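Local coordinates for hypothetical bacterial 6-phosphogluconolactonase (Bacteroides fragilis, PDB 3SCY), which is a seven-bladed beta-propeller of the lactonase family that probably hydrolyses 6-phosphogluconolactone, at residues 17-31 and 43-57. Sequence-based numbering, arbitrary orientation. Where two conformers were deposited one is given.
Sequences LVGTYTSGNSKGIYT and PLSDAEVANPSYLIP
First torsions help put T22 OG1 and the N51 amide where each can accept the other's backbone N-H: T22 OG1 sits between its own N and carbonyl carbon (chi1 53°), while N51 CG lies beside its backbone N (chi1 -73°). T22 N donates almost straight to N51 OD1 at 2.9 Å, nearly along the C=O axis, and N51 N donates to T22 OG1, also at 2.9 Å. A water is a second donor to N51 OD1, and the Y21 ring, its plane steeply inclined to the amide, receives N51 at its edge. Beyond N51 the chain makes an inverse gamma turn centred on P52, whose CB lies 3.7 Å from I29 CG1; L55 CD2 touches I29 CG1 as well, while its CD1 reaches L17 CB at 3.6 Å. This is how one propeller blade passes to the next: strands 28-35 and 41-48 form the antiparallel outer hairpin of the first blade, and 49-54 leads inward to 55-57, the innermost strand of the second. F80 and F82 of that second blade press on I29 and T31. Along the hairpin I29 and A47 exchange two backbone bonds, and at its far end L44 and S45 both face T31 in a classic beta bulge. At the hairpin end nearest T22, NZ in one of two K27 conformers makes a weak salt bridge of 3.5 Å to E48 OE2, spanned by two waters, one weakly.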
ATOM      1  N   LEU A  17       0.322   5.390  11.914  1.00 19.36           N
ATOM      2  CA  LEU A  17       1.728   5.199  11.600  1.00 18.87           C
ATOM      3  C   LEU A  17       2.017   5.959  10.329  1.00 20.85           C
ATOM      4  O   LEU A  17       1.251   5.865   9.360  1.00 19.29           O
ATOM      5  CB  LEU A  17       2.021   3.710  11.393  1.00 18.01           C
ATOM      6  CG  LEU A  17       1.791   2.785  12.601  1.00 23.03           C
ATOM      7  CD1 LEU A  17       1.606   1.320  12.129  1.00 24.35           C
ATOM      8  CD2 LEU A  17       3.037   2.764  13.499  1.00 26.63           C
ATOM      9  N   VAL A  18       3.131   6.703  10.307  1.00 19.63           N
ATOM     10  CA  VAL A  18       3.522   7.458   9.128  1.00 17.30           C
ATOM     11  C   VAL A  18       4.932   7.072   8.725  1.00 19.44           C
ATOM     12  O   VAL A  18       5.875   7.332   9.479  1.00 19.79           O
ATOM     13  CB  VAL A  18       3.428   8.981   9.359  1.00 20.47           C
ATOM     14  CG1 VAL A  18       3.856   9.752   8.102  1.00 20.44           C
ATOM     15  CG2 VAL A  18       2.011   9.373   9.791  1.00 20.29           C
ATOM     16  N   GLY A  19       5.050   6.485   7.539  1.00 16.95           N
ATOM     17  CA  GLY A  19       6.338   6.176   6.921  1.00 17.73           C
ATOM     18  C   GLY A  19       6.766   7.369   6.074  1.00 19.81           C
ATOM     19  O   GLY A  19       5.929   8.130   5.570  1.00 20.02           O
ATOM     20  N   THR A  20       8.078   7.540   5.917  1.00 19.03           N
ATOM     21  CA  THR A  20       8.693   8.659   5.200  1.00 18.85           C
ATOM     22  C   THR A  20       9.945   8.277   4.448  1.00 22.89           C
ATOM     23  O   THR A  20      10.455   7.170   4.596  1.00 22.29           O
ATOM     24  CB  THR A  20       9.148   9.713   6.246  1.00 22.88           C
ATOM     25  OG1 THR A  20      10.258   9.195   7.006  1.00 22.80           O
ATOM     26  CG2 THR A  20       8.016  10.180   7.184  1.00 23.36           C
ATOM     27  N   TYR A  21      10.469   9.231   3.669  1.00 20.65           N
ATOM     28  CA  TYR A  21      11.828   9.143   3.138  1.00 21.12           C
ATOM     29  C   TYR A  21      12.687   9.970   4.078  1.00 25.25           C
ATOM     30  O   TYR A  21      12.254  11.030   4.543  1.00 24.90           O
ATOM     31  CB  TYR A  21      11.919   9.626   1.699  1.00 21.91           C
ATOM     32  CG  TYR A  21      11.397   8.601   0.721  1.00 21.17           C
ATOM     33  CD1 TYR A  21      12.059   7.395   0.524  1.00 21.84           C
ATOM     34  CD2 TYR A  21      10.217   8.819   0.019  1.00 22.08           C
ATOM     35  CE1 TYR A  21      11.588   6.451  -0.386  1.00 22.24           C
ATOM     36  CE2 TYR A  21       9.744   7.891  -0.904  1.00 22.47           C
ATOM     37  CZ  TYR A  21      10.418   6.696  -1.085  1.00 22.53           C
ATOM     38  OH  TYR A  21       9.918   5.771  -1.977  1.00 24.66           O
ATOM     39  N   THR A  22      13.885   9.470   4.408  1.00 23.88           N
ATOM     40  CA  THR A  22      14.729  10.126   5.398  1.00 24.30           C
ATOM     41  C   THR A  22      15.933  10.882   4.786  1.00 31.36           C
ATOM     42  O   THR A  22      16.851  11.199   5.539  1.00 32.76           O
ATOM     43  CB  THR A  22      15.192   9.087   6.432  1.00 26.48           C
ATOM     44  OG1 THR A  22      15.794   7.969   5.768  1.00 25.82           O
ATOM     45  CG2 THR A  22      14.042   8.587   7.289  1.00 25.04           C
ATOM     46  N   SER A  23      15.896  11.231   3.468  1.00 30.51           N
ATOM     47  CA  SER A  23      16.969  12.008   2.797  1.00 33.36           C
ATOM     48  C   SER A  23      17.032  13.441   3.321  1.00 41.69           C
ATOM     49  O   SER A  23      18.044  14.114   3.125  1.00 45.36           O
ATOM     50  CB  SER A  23      16.786  12.032   1.279  1.00 36.13           C
ATOM     51  OG  SER A  23      15.443  12.294   0.897  1.00 44.17           O
ATOM     52  N   GLY A  24      15.955  13.896   3.957  1.00 36.53           N
ATOM     53  CA  GLY A  24      15.867  15.231   4.539  1.00 37.37           C
ATOM     54  C   GLY A  24      15.949  15.189   6.051  1.00 40.23           C
ATOM     55  O   GLY A  24      16.821  14.515   6.603  1.00 42.04           O
ATOM     56  N   ASN A  25      15.004  15.866   6.726  1.00 35.77           N
ATOM     57  CA  ASN A  25      14.946  16.009   8.185  1.00 35.43           C
ATOM     58  C   ASN A  25      14.138  14.918   8.887  1.00 34.46           C
ATOM     59  O   ASN A  25      14.107  14.911  10.119  1.00 35.35           O
ATOM     60  CB  ASN A  25      14.357  17.371   8.570  1.00 42.17           C
ATOM     61  CG  ASN A  25      15.259  18.548   8.308  1.00 73.56           C
ATOM     62  OD1 ASN A  25      16.485  18.486   8.474  1.00 68.02           O
ATOM     63  ND2 ASN A  25      14.656  19.667   7.934  1.00 69.91           N
ATOM     64  N   SER A  26      13.467  14.017   8.138  1.00 28.34           N
ATOM     65  CA  SER A  26      12.682  12.972   8.802  1.00 26.67           C
ATOM     66  C   SER A  26      13.554  11.975   9.558  1.00 28.35           C
ATOM     67  O   SER A  26      14.581  11.553   9.026  1.00 29.78           O
ATOM     68  CB  SER A  26      11.855  12.196   7.787  1.00 27.90           C
ATOM     69  OG  SER A  26      11.252  11.078   8.413  1.00 27.69           O
ATOM     70  N   LYS A  27      13.136  11.583  10.779  1.00 26.43           N
ATOM     71  CA  LYS A  27      13.851  10.583  11.575  0.50 26.60           C
ATOM     72  C   LYS A  27      13.513   9.173  11.097  1.00 27.36           C
ATOM     73  O   LYS A  27      14.299   8.247  11.280  1.00 26.86           O
ATOM     74  CB  LYS A  27      13.517  10.695  13.074  0.50 30.02           C
ATOM     75  CG  LYS A  27      14.138  11.889  13.786  0.50 44.53           C
ATOM     76  CD  LYS A  27      13.607  11.987  15.206  0.50 49.95           C
ATOM     77  CE  LYS A  27      14.118  13.196  15.946  0.50 56.58           C
ATOM     78  NZ  LYS A  27      15.510  13.007  16.430  0.50 64.54           N
ATOM     79  N   GLY A  28      12.328   9.018  10.510  1.00 24.77           N
ATOM     80  CA  GLY A  28      11.879   7.722  10.028  1.00 24.44           C
ATOM     81  C   GLY A  28      10.388   7.536  10.139  1.00 23.74           C
ATOM     82  O   GLY A  28       9.645   7.916   9.234  1.00 24.00           O
ATOM     83  N   ILE A  29       9.950   6.852  11.205  1.00 20.07           N
ATOM     84  CA  ILE A  29       8.507   6.584  11.396  1.00 18.06           C
ATOM     85  C   ILE A  29       7.970   7.510  12.458  1.00 21.73           C
ATOM     86  O   ILE A  29       8.564   7.611  13.531  1.00 22.33           O
ATOM     87  CB  ILE A  29       8.233   5.097  11.787  1.00 20.61           C
ATOM     88  CG1 ILE A  29       8.740   4.143  10.701  1.00 19.26           C
ATOM     89  CG2 ILE A  29       6.741   4.871  12.030  1.00 20.44           C
ATOM     90  CD1 ILE A  29       8.757   2.669  11.137  1.00 19.92           C
ATOM     91  N   TYR A  30       6.811   8.102  12.195  1.00 19.18           N
ATOM     92  CA  TYR A  30       6.149   8.983  13.141  1.00 20.05           C
ATOM     93  C   TYR A  30       4.802   8.389  13.481  1.00 24.05           C
ATOM     94  O   TYR A  30       4.141   7.797  12.613  1.00 22.72           O
ATOM     95  CB  TYR A  30       5.998  10.387  12.557  1.00 20.69           C
ATOM     96  CG  TYR A  30       7.314  11.098  12.349  1.00 22.38           C
ATOM     97  CD1 TYR A  30       8.036  10.936  11.168  1.00 23.42           C
ATOM     98  CD2 TYR A  30       7.872  11.886  13.353  1.00 24.83           C
ATOM     99  CE1 TYR A  30       9.272  11.551  10.988  1.00 26.58           C
ATOM    100  CE2 TYR A  30       9.115  12.500  13.188  1.00 27.31           C
ATOM    101  CZ  TYR A  30       9.796  12.351  11.990  1.00 34.96           C
ATOM    102  OH  TYR A  30      11.020  12.934  11.796  1.00 38.48           O
ATOM    103  N   THR A  31       4.400   8.517  14.748  1.00 21.57           N
ATOM    104  CA  THR A  31       3.104   8.011  15.186  1.00 20.73           C
ATOM    105  C   THR A  31       2.266   9.147  15.762  1.00 23.56           C
ATOM    106  O   THR A  31       2.807  10.090  16.351  1.00 23.67           O
ATOM    107  CB  THR A  31       3.229   6.873  16.166  1.00 22.67           C
ATOM    108  OG1 THR A  31       3.941   7.329  17.310  1.00 23.33           O
ATOM    109  CG2 THR A  31       3.926   5.646  15.566  1.00 21.90           C
ATOM    110  N   PRO A  43       0.643  14.286  18.055  1.00 30.66           N
ATOM    111  CA  PRO A  43       1.867  13.491  17.892  1.00 29.74           C
ATOM    112  C   PRO A  43       2.088  12.599  19.110  1.00 31.92           C
ATOM    113  O   PRO A  43       1.807  13.008  20.244  1.00 32.12           O
ATOM    114  CB  PRO A  43       2.959  14.561  17.754  1.00 32.25           C
ATOM    115  CG  PRO A  43       2.210  15.806  17.308  1.00 37.70           C
ATOM    116  CD  PRO A  43       0.962  15.724  18.135  1.00 34.01           C
ATOM    117  N   LEU A  44       2.555  11.360  18.891  1.00 26.58           N
ATOM    118  CA  LEU A  44       2.791  10.461  20.011  1.00 26.64           C
ATOM    119  C   LEU A  44       4.267  10.168  20.140  1.00 28.81           C
ATOM    120  O   LEU A  44       4.874  10.446  21.163  1.00 31.38           O
ATOM    121  CB  LEU A  44       1.987   9.138  19.870  1.00 26.10           C
ATOM    122  CG  LEU A  44       0.452   9.244  19.836  1.00 29.83           C
ATOM    123  CD1 LEU A  44      -0.173   7.892  19.511  1.00 27.92           C
ATOM    124  CD2 LEU A  44      -0.107   9.747  21.170  1.00 33.54           C
ATOM    125  N   SER A  45       4.864   9.585  19.106  1.00 25.47           N
ATOM    126  CA  SER A  45       6.261   9.193  19.203  1.00 24.93           C
ATOM    127  C   SER A  45       6.868   9.144  17.822  1.00 26.19           C
ATOM    128  O   SER A  45       6.230   9.517  16.846  1.00 25.71           O
ATOM    129  CB  SER A  45       6.372   7.818  19.882  1.00 26.71           C
ATOM    130  OG  SER A  45       7.705   7.490  20.231  1.00 30.90           O
ATOM    131  N   ASP A  46       8.101   8.702  17.748  1.00 25.97           N
ATOM    132  CA  ASP A  46       8.786   8.513  16.484  1.00 26.03           C
ATOM    133  C   ASP A  46       9.847   7.465  16.650  1.00 30.76           C
ATOM    134  O   ASP A  46      10.209   7.128  17.776  1.00 32.69           O
ATOM    135  CB  ASP A  46       9.377   9.829  15.941  1.00 27.93           C
ATOM    136  CG  ASP A  46      10.375  10.488  16.862  1.00 40.46           C
ATOM    137  OD1 ASP A  46      11.454   9.896  17.082  1.00 42.49           O
ATOM    138  OD2 ASP A  46      10.091  11.613  17.336  1.00 42.22           O
ATOM    139  N   ALA A  47      10.311   6.912  15.540  1.00 25.63           N
ATOM    140  CA  ALA A  47      11.353   5.896  15.545  1.00 24.47           C
ATOM    141  C   ALA A  47      12.372   6.229  14.480  1.00 26.79           C
ATOM    142  O   ALA A  47      11.997   6.526  13.339  1.00 24.83           O
ATOM    143  CB  ALA A  47      10.758   4.507  15.304  1.00 24.51           C
ATOM    144  N   GLU A  48      13.654   6.221  14.857  1.00 24.77           N
ATOM    145  CA  GLU A  48      14.755   6.443  13.929  1.00 26.24           C
ATOM    146  C   GLU A  48      14.928   5.172  13.112  1.00 28.48           C
ATOM    147  O   GLU A  48      15.289   4.115  13.646  1.00 29.56           O
ATOM    148  CB  GLU A  48      16.042   6.836  14.656  1.00 29.98           C
ATOM    149  CG  GLU A  48      15.988   8.272  15.132  1.00 41.05           C
ATOM    150  CD  GLU A  48      17.296   9.032  15.214  1.00 57.90           C
ATOM    151  OE1 GLU A  48      18.301   8.588  14.613  1.00 63.71           O
ATOM    152  OE2 GLU A  48      17.301  10.102  15.862  1.00 43.18           O
ATOM    153  N   VAL A  49      14.587   5.278  11.825  1.00 23.54           N
ATOM    154  CA  VAL A  49      14.588   4.187  10.836  0.50 22.23           C
ATOM    155  C   VAL A  49      14.915   4.785   9.479  1.00 25.93           C
ATOM    156  O   VAL A  49      14.324   5.792   9.144  1.00 25.73           O
ATOM    157  CB  VAL A  49      13.218   3.439  10.753  0.50 25.27           C
ATOM    158  CG1 VAL A  49      13.387   2.074  10.094  0.50 24.28           C
ATOM    159  CG2 VAL A  49      12.530   3.305  12.105  0.50 24.88           C
ATOM    160  N   ALA A  50      15.796   4.164   8.697  1.00 25.86           N
ATOM    161  CA  ALA A  50      16.146   4.702   7.386  1.00 25.53           C
ATOM    162  C   ALA A  50      15.155   4.306   6.305  1.00 24.55           C
ATOM    163  O   ALA A  50      14.794   3.136   6.196  1.00 22.42           O
ATOM    164  CB  ALA A  50      17.532   4.240   7.014  1.00 27.59           C
ATOM    165  N   ASN A  51      14.678   5.317   5.524  1.00 22.15           N
ATOM    166  CA  ASN A  51      13.733   5.176   4.412  1.00 20.12           C
ATOM    167  C   ASN A  51      12.623   4.128   4.667  1.00 21.51           C
ATOM    168  O   ASN A  51      12.441   3.204   3.859  1.00 18.54           O
ATOM    169  CB  ASN A  51      14.439   4.863   3.104  1.00 22.44           C
ATOM    170  CG  ASN A  51      15.156   6.052   2.548  1.00 30.22           C
ATOM    171  OD1 ASN A  51      14.843   7.194   2.870  1.00 26.86           O
ATOM    172  ND2 ASN A  51      16.252   5.791   1.860  1.00 32.26           N
ATOM    173  N   PRO A  52      11.839   4.294   5.752  1.00 18.52           N
ATOM    174  CA  PRO A  52      10.696   3.391   5.978  1.00 17.40           C
ATOM    175  C   PRO A  52       9.502   3.842   5.108  1.00 19.01           C
ATOM    176  O   PRO A  52       8.505   4.389   5.606  1.00 17.82           O
ATOM    177  CB  PRO A  52      10.438   3.560   7.474  1.00 19.91           C
ATOM    178  CG  PRO A  52      10.789   4.995   7.749  1.00 23.84           C
ATOM    179  CD  PRO A  52      11.914   5.347   6.799  1.00 20.67           C
ATOM    180  N   SER A  53       9.654   3.691   3.771  1.00 16.16           N
ATOM    181  CA  SER A  53       8.666   4.253   2.841  1.00 15.32           C
ATOM    182  C   SER A  53       7.337   3.490   2.787  1.00 18.37           C
ATOM    183  O   SER A  53       6.353   3.991   2.232  1.00 18.04           O
ATOM    184  CB  SER A  53       9.249   4.374   1.449  1.00 19.07           C
ATOM    185  OG  SER A  53       9.495   3.070   0.964  1.00 17.59           O
ATOM    186  N   TYR A  54       7.317   2.293   3.340  1.00 16.54           N
ATOM    187  CA  TYR A  54       6.107   1.505   3.452  1.00 15.31           C
ATOM    188  C   TYR A  54       6.215   0.704   4.719  1.00 15.98           C
ATOM    189  O   TYR A  54       7.291   0.205   5.061  1.00 17.13           O
ATOM    190  CB  TYR A  54       5.862   0.587   2.212  1.00 16.43           C
ATOM    191  CG  TYR A  54       4.386   0.403   1.946  1.00 18.73           C
ATOM    192  CD1 TYR A  54       3.675   1.344   1.200  1.00 21.52           C
ATOM    193  CD2 TYR A  54       3.670  -0.633   2.547  1.00 20.00           C
ATOM    194  CE1 TYR A  54       2.289   1.270   1.072  1.00 25.68           C
ATOM    195  CE2 TYR A  54       2.278  -0.727   2.402  1.00 20.00           C
ATOM    196  CZ  TYR A  54       1.600   0.231   1.664  1.00 25.06           C
ATOM    197  OH  TYR A  54       0.226   0.195   1.506  1.00 30.03           O
ATOM    198  N   LEU A  55       5.108   0.577   5.406  1.00 13.10           N
ATOM    199  CA  LEU A  55       5.063  -0.182   6.641  1.00 14.11           C
ATOM    200  C   LEU A  55       3.673  -0.751   6.840  1.00 17.24           C
ATOM    201  O   LEU A  55       2.691  -0.284   6.255  1.00 16.38           O
ATOM    202  CB  LEU A  55       5.477   0.694   7.857  1.00 16.59           C
ATOM    203  CG  LEU A  55       4.791   2.060   8.027  1.00 21.27           C
ATOM    204  CD1 LEU A  55       3.419   1.923   8.632  1.00 24.32           C
ATOM    205  CD2 LEU A  55       5.588   2.933   8.973  1.00 23.51           C
ATOM    206  N   ILE A  56       3.612  -1.754   7.701  1.00 15.02           N
ATOM    207  CA  ILE A  56       2.353  -2.398   8.043  1.00 14.53           C
ATOM    208  C   ILE A  56       2.337  -2.807   9.468  1.00 16.64           C
ATOM    209  O   ILE A  56       3.338  -3.279   9.992  1.00 17.00           O
ATOM    210  CB  ILE A  56       2.092  -3.660   7.127  1.00 17.64           C
ATOM    211  CG1 ILE A  56       3.209  -4.718   7.202  1.00 18.10           C
ATOM    212  CG2 ILE A  56       1.694  -3.272   5.686  1.00 18.52           C
ATOM    213  CD1 ILE A  56       2.721  -6.091   6.702  1.00 22.42           C
ATOM    214  N   PRO A  57       1.164  -2.728  10.107  1.00 15.28           N
ATOM    215  CA  PRO A  57       1.040  -3.336  11.432  1.00 15.83           C
ATOM    216  C   PRO A  57       0.697  -4.818  11.291  1.00 18.80           C
ATOM    217  O   PRO A  57       0.113  -5.218  10.262  1.00 19.80           O
ATOM    218  CB  PRO A  57      -0.146  -2.592  12.048  1.00 17.73           C
ATOM    219  CG  PRO A  57      -1.021  -2.237  10.832  1.00 21.41           C
ATOM    220  CD  PRO A  57      -0.111  -2.131   9.626  1.00 17.23           C
TER
HETATM  221  O   HOH W   1      15.551   9.200   1.335  1.00 41.07           O
HETATM  222  O   HOH W   2      15.823  10.096  18.000  1.00 30.83           O
HETATM  223  O   HOH W   3      18.148  12.727  15.867  1.00 64.69           O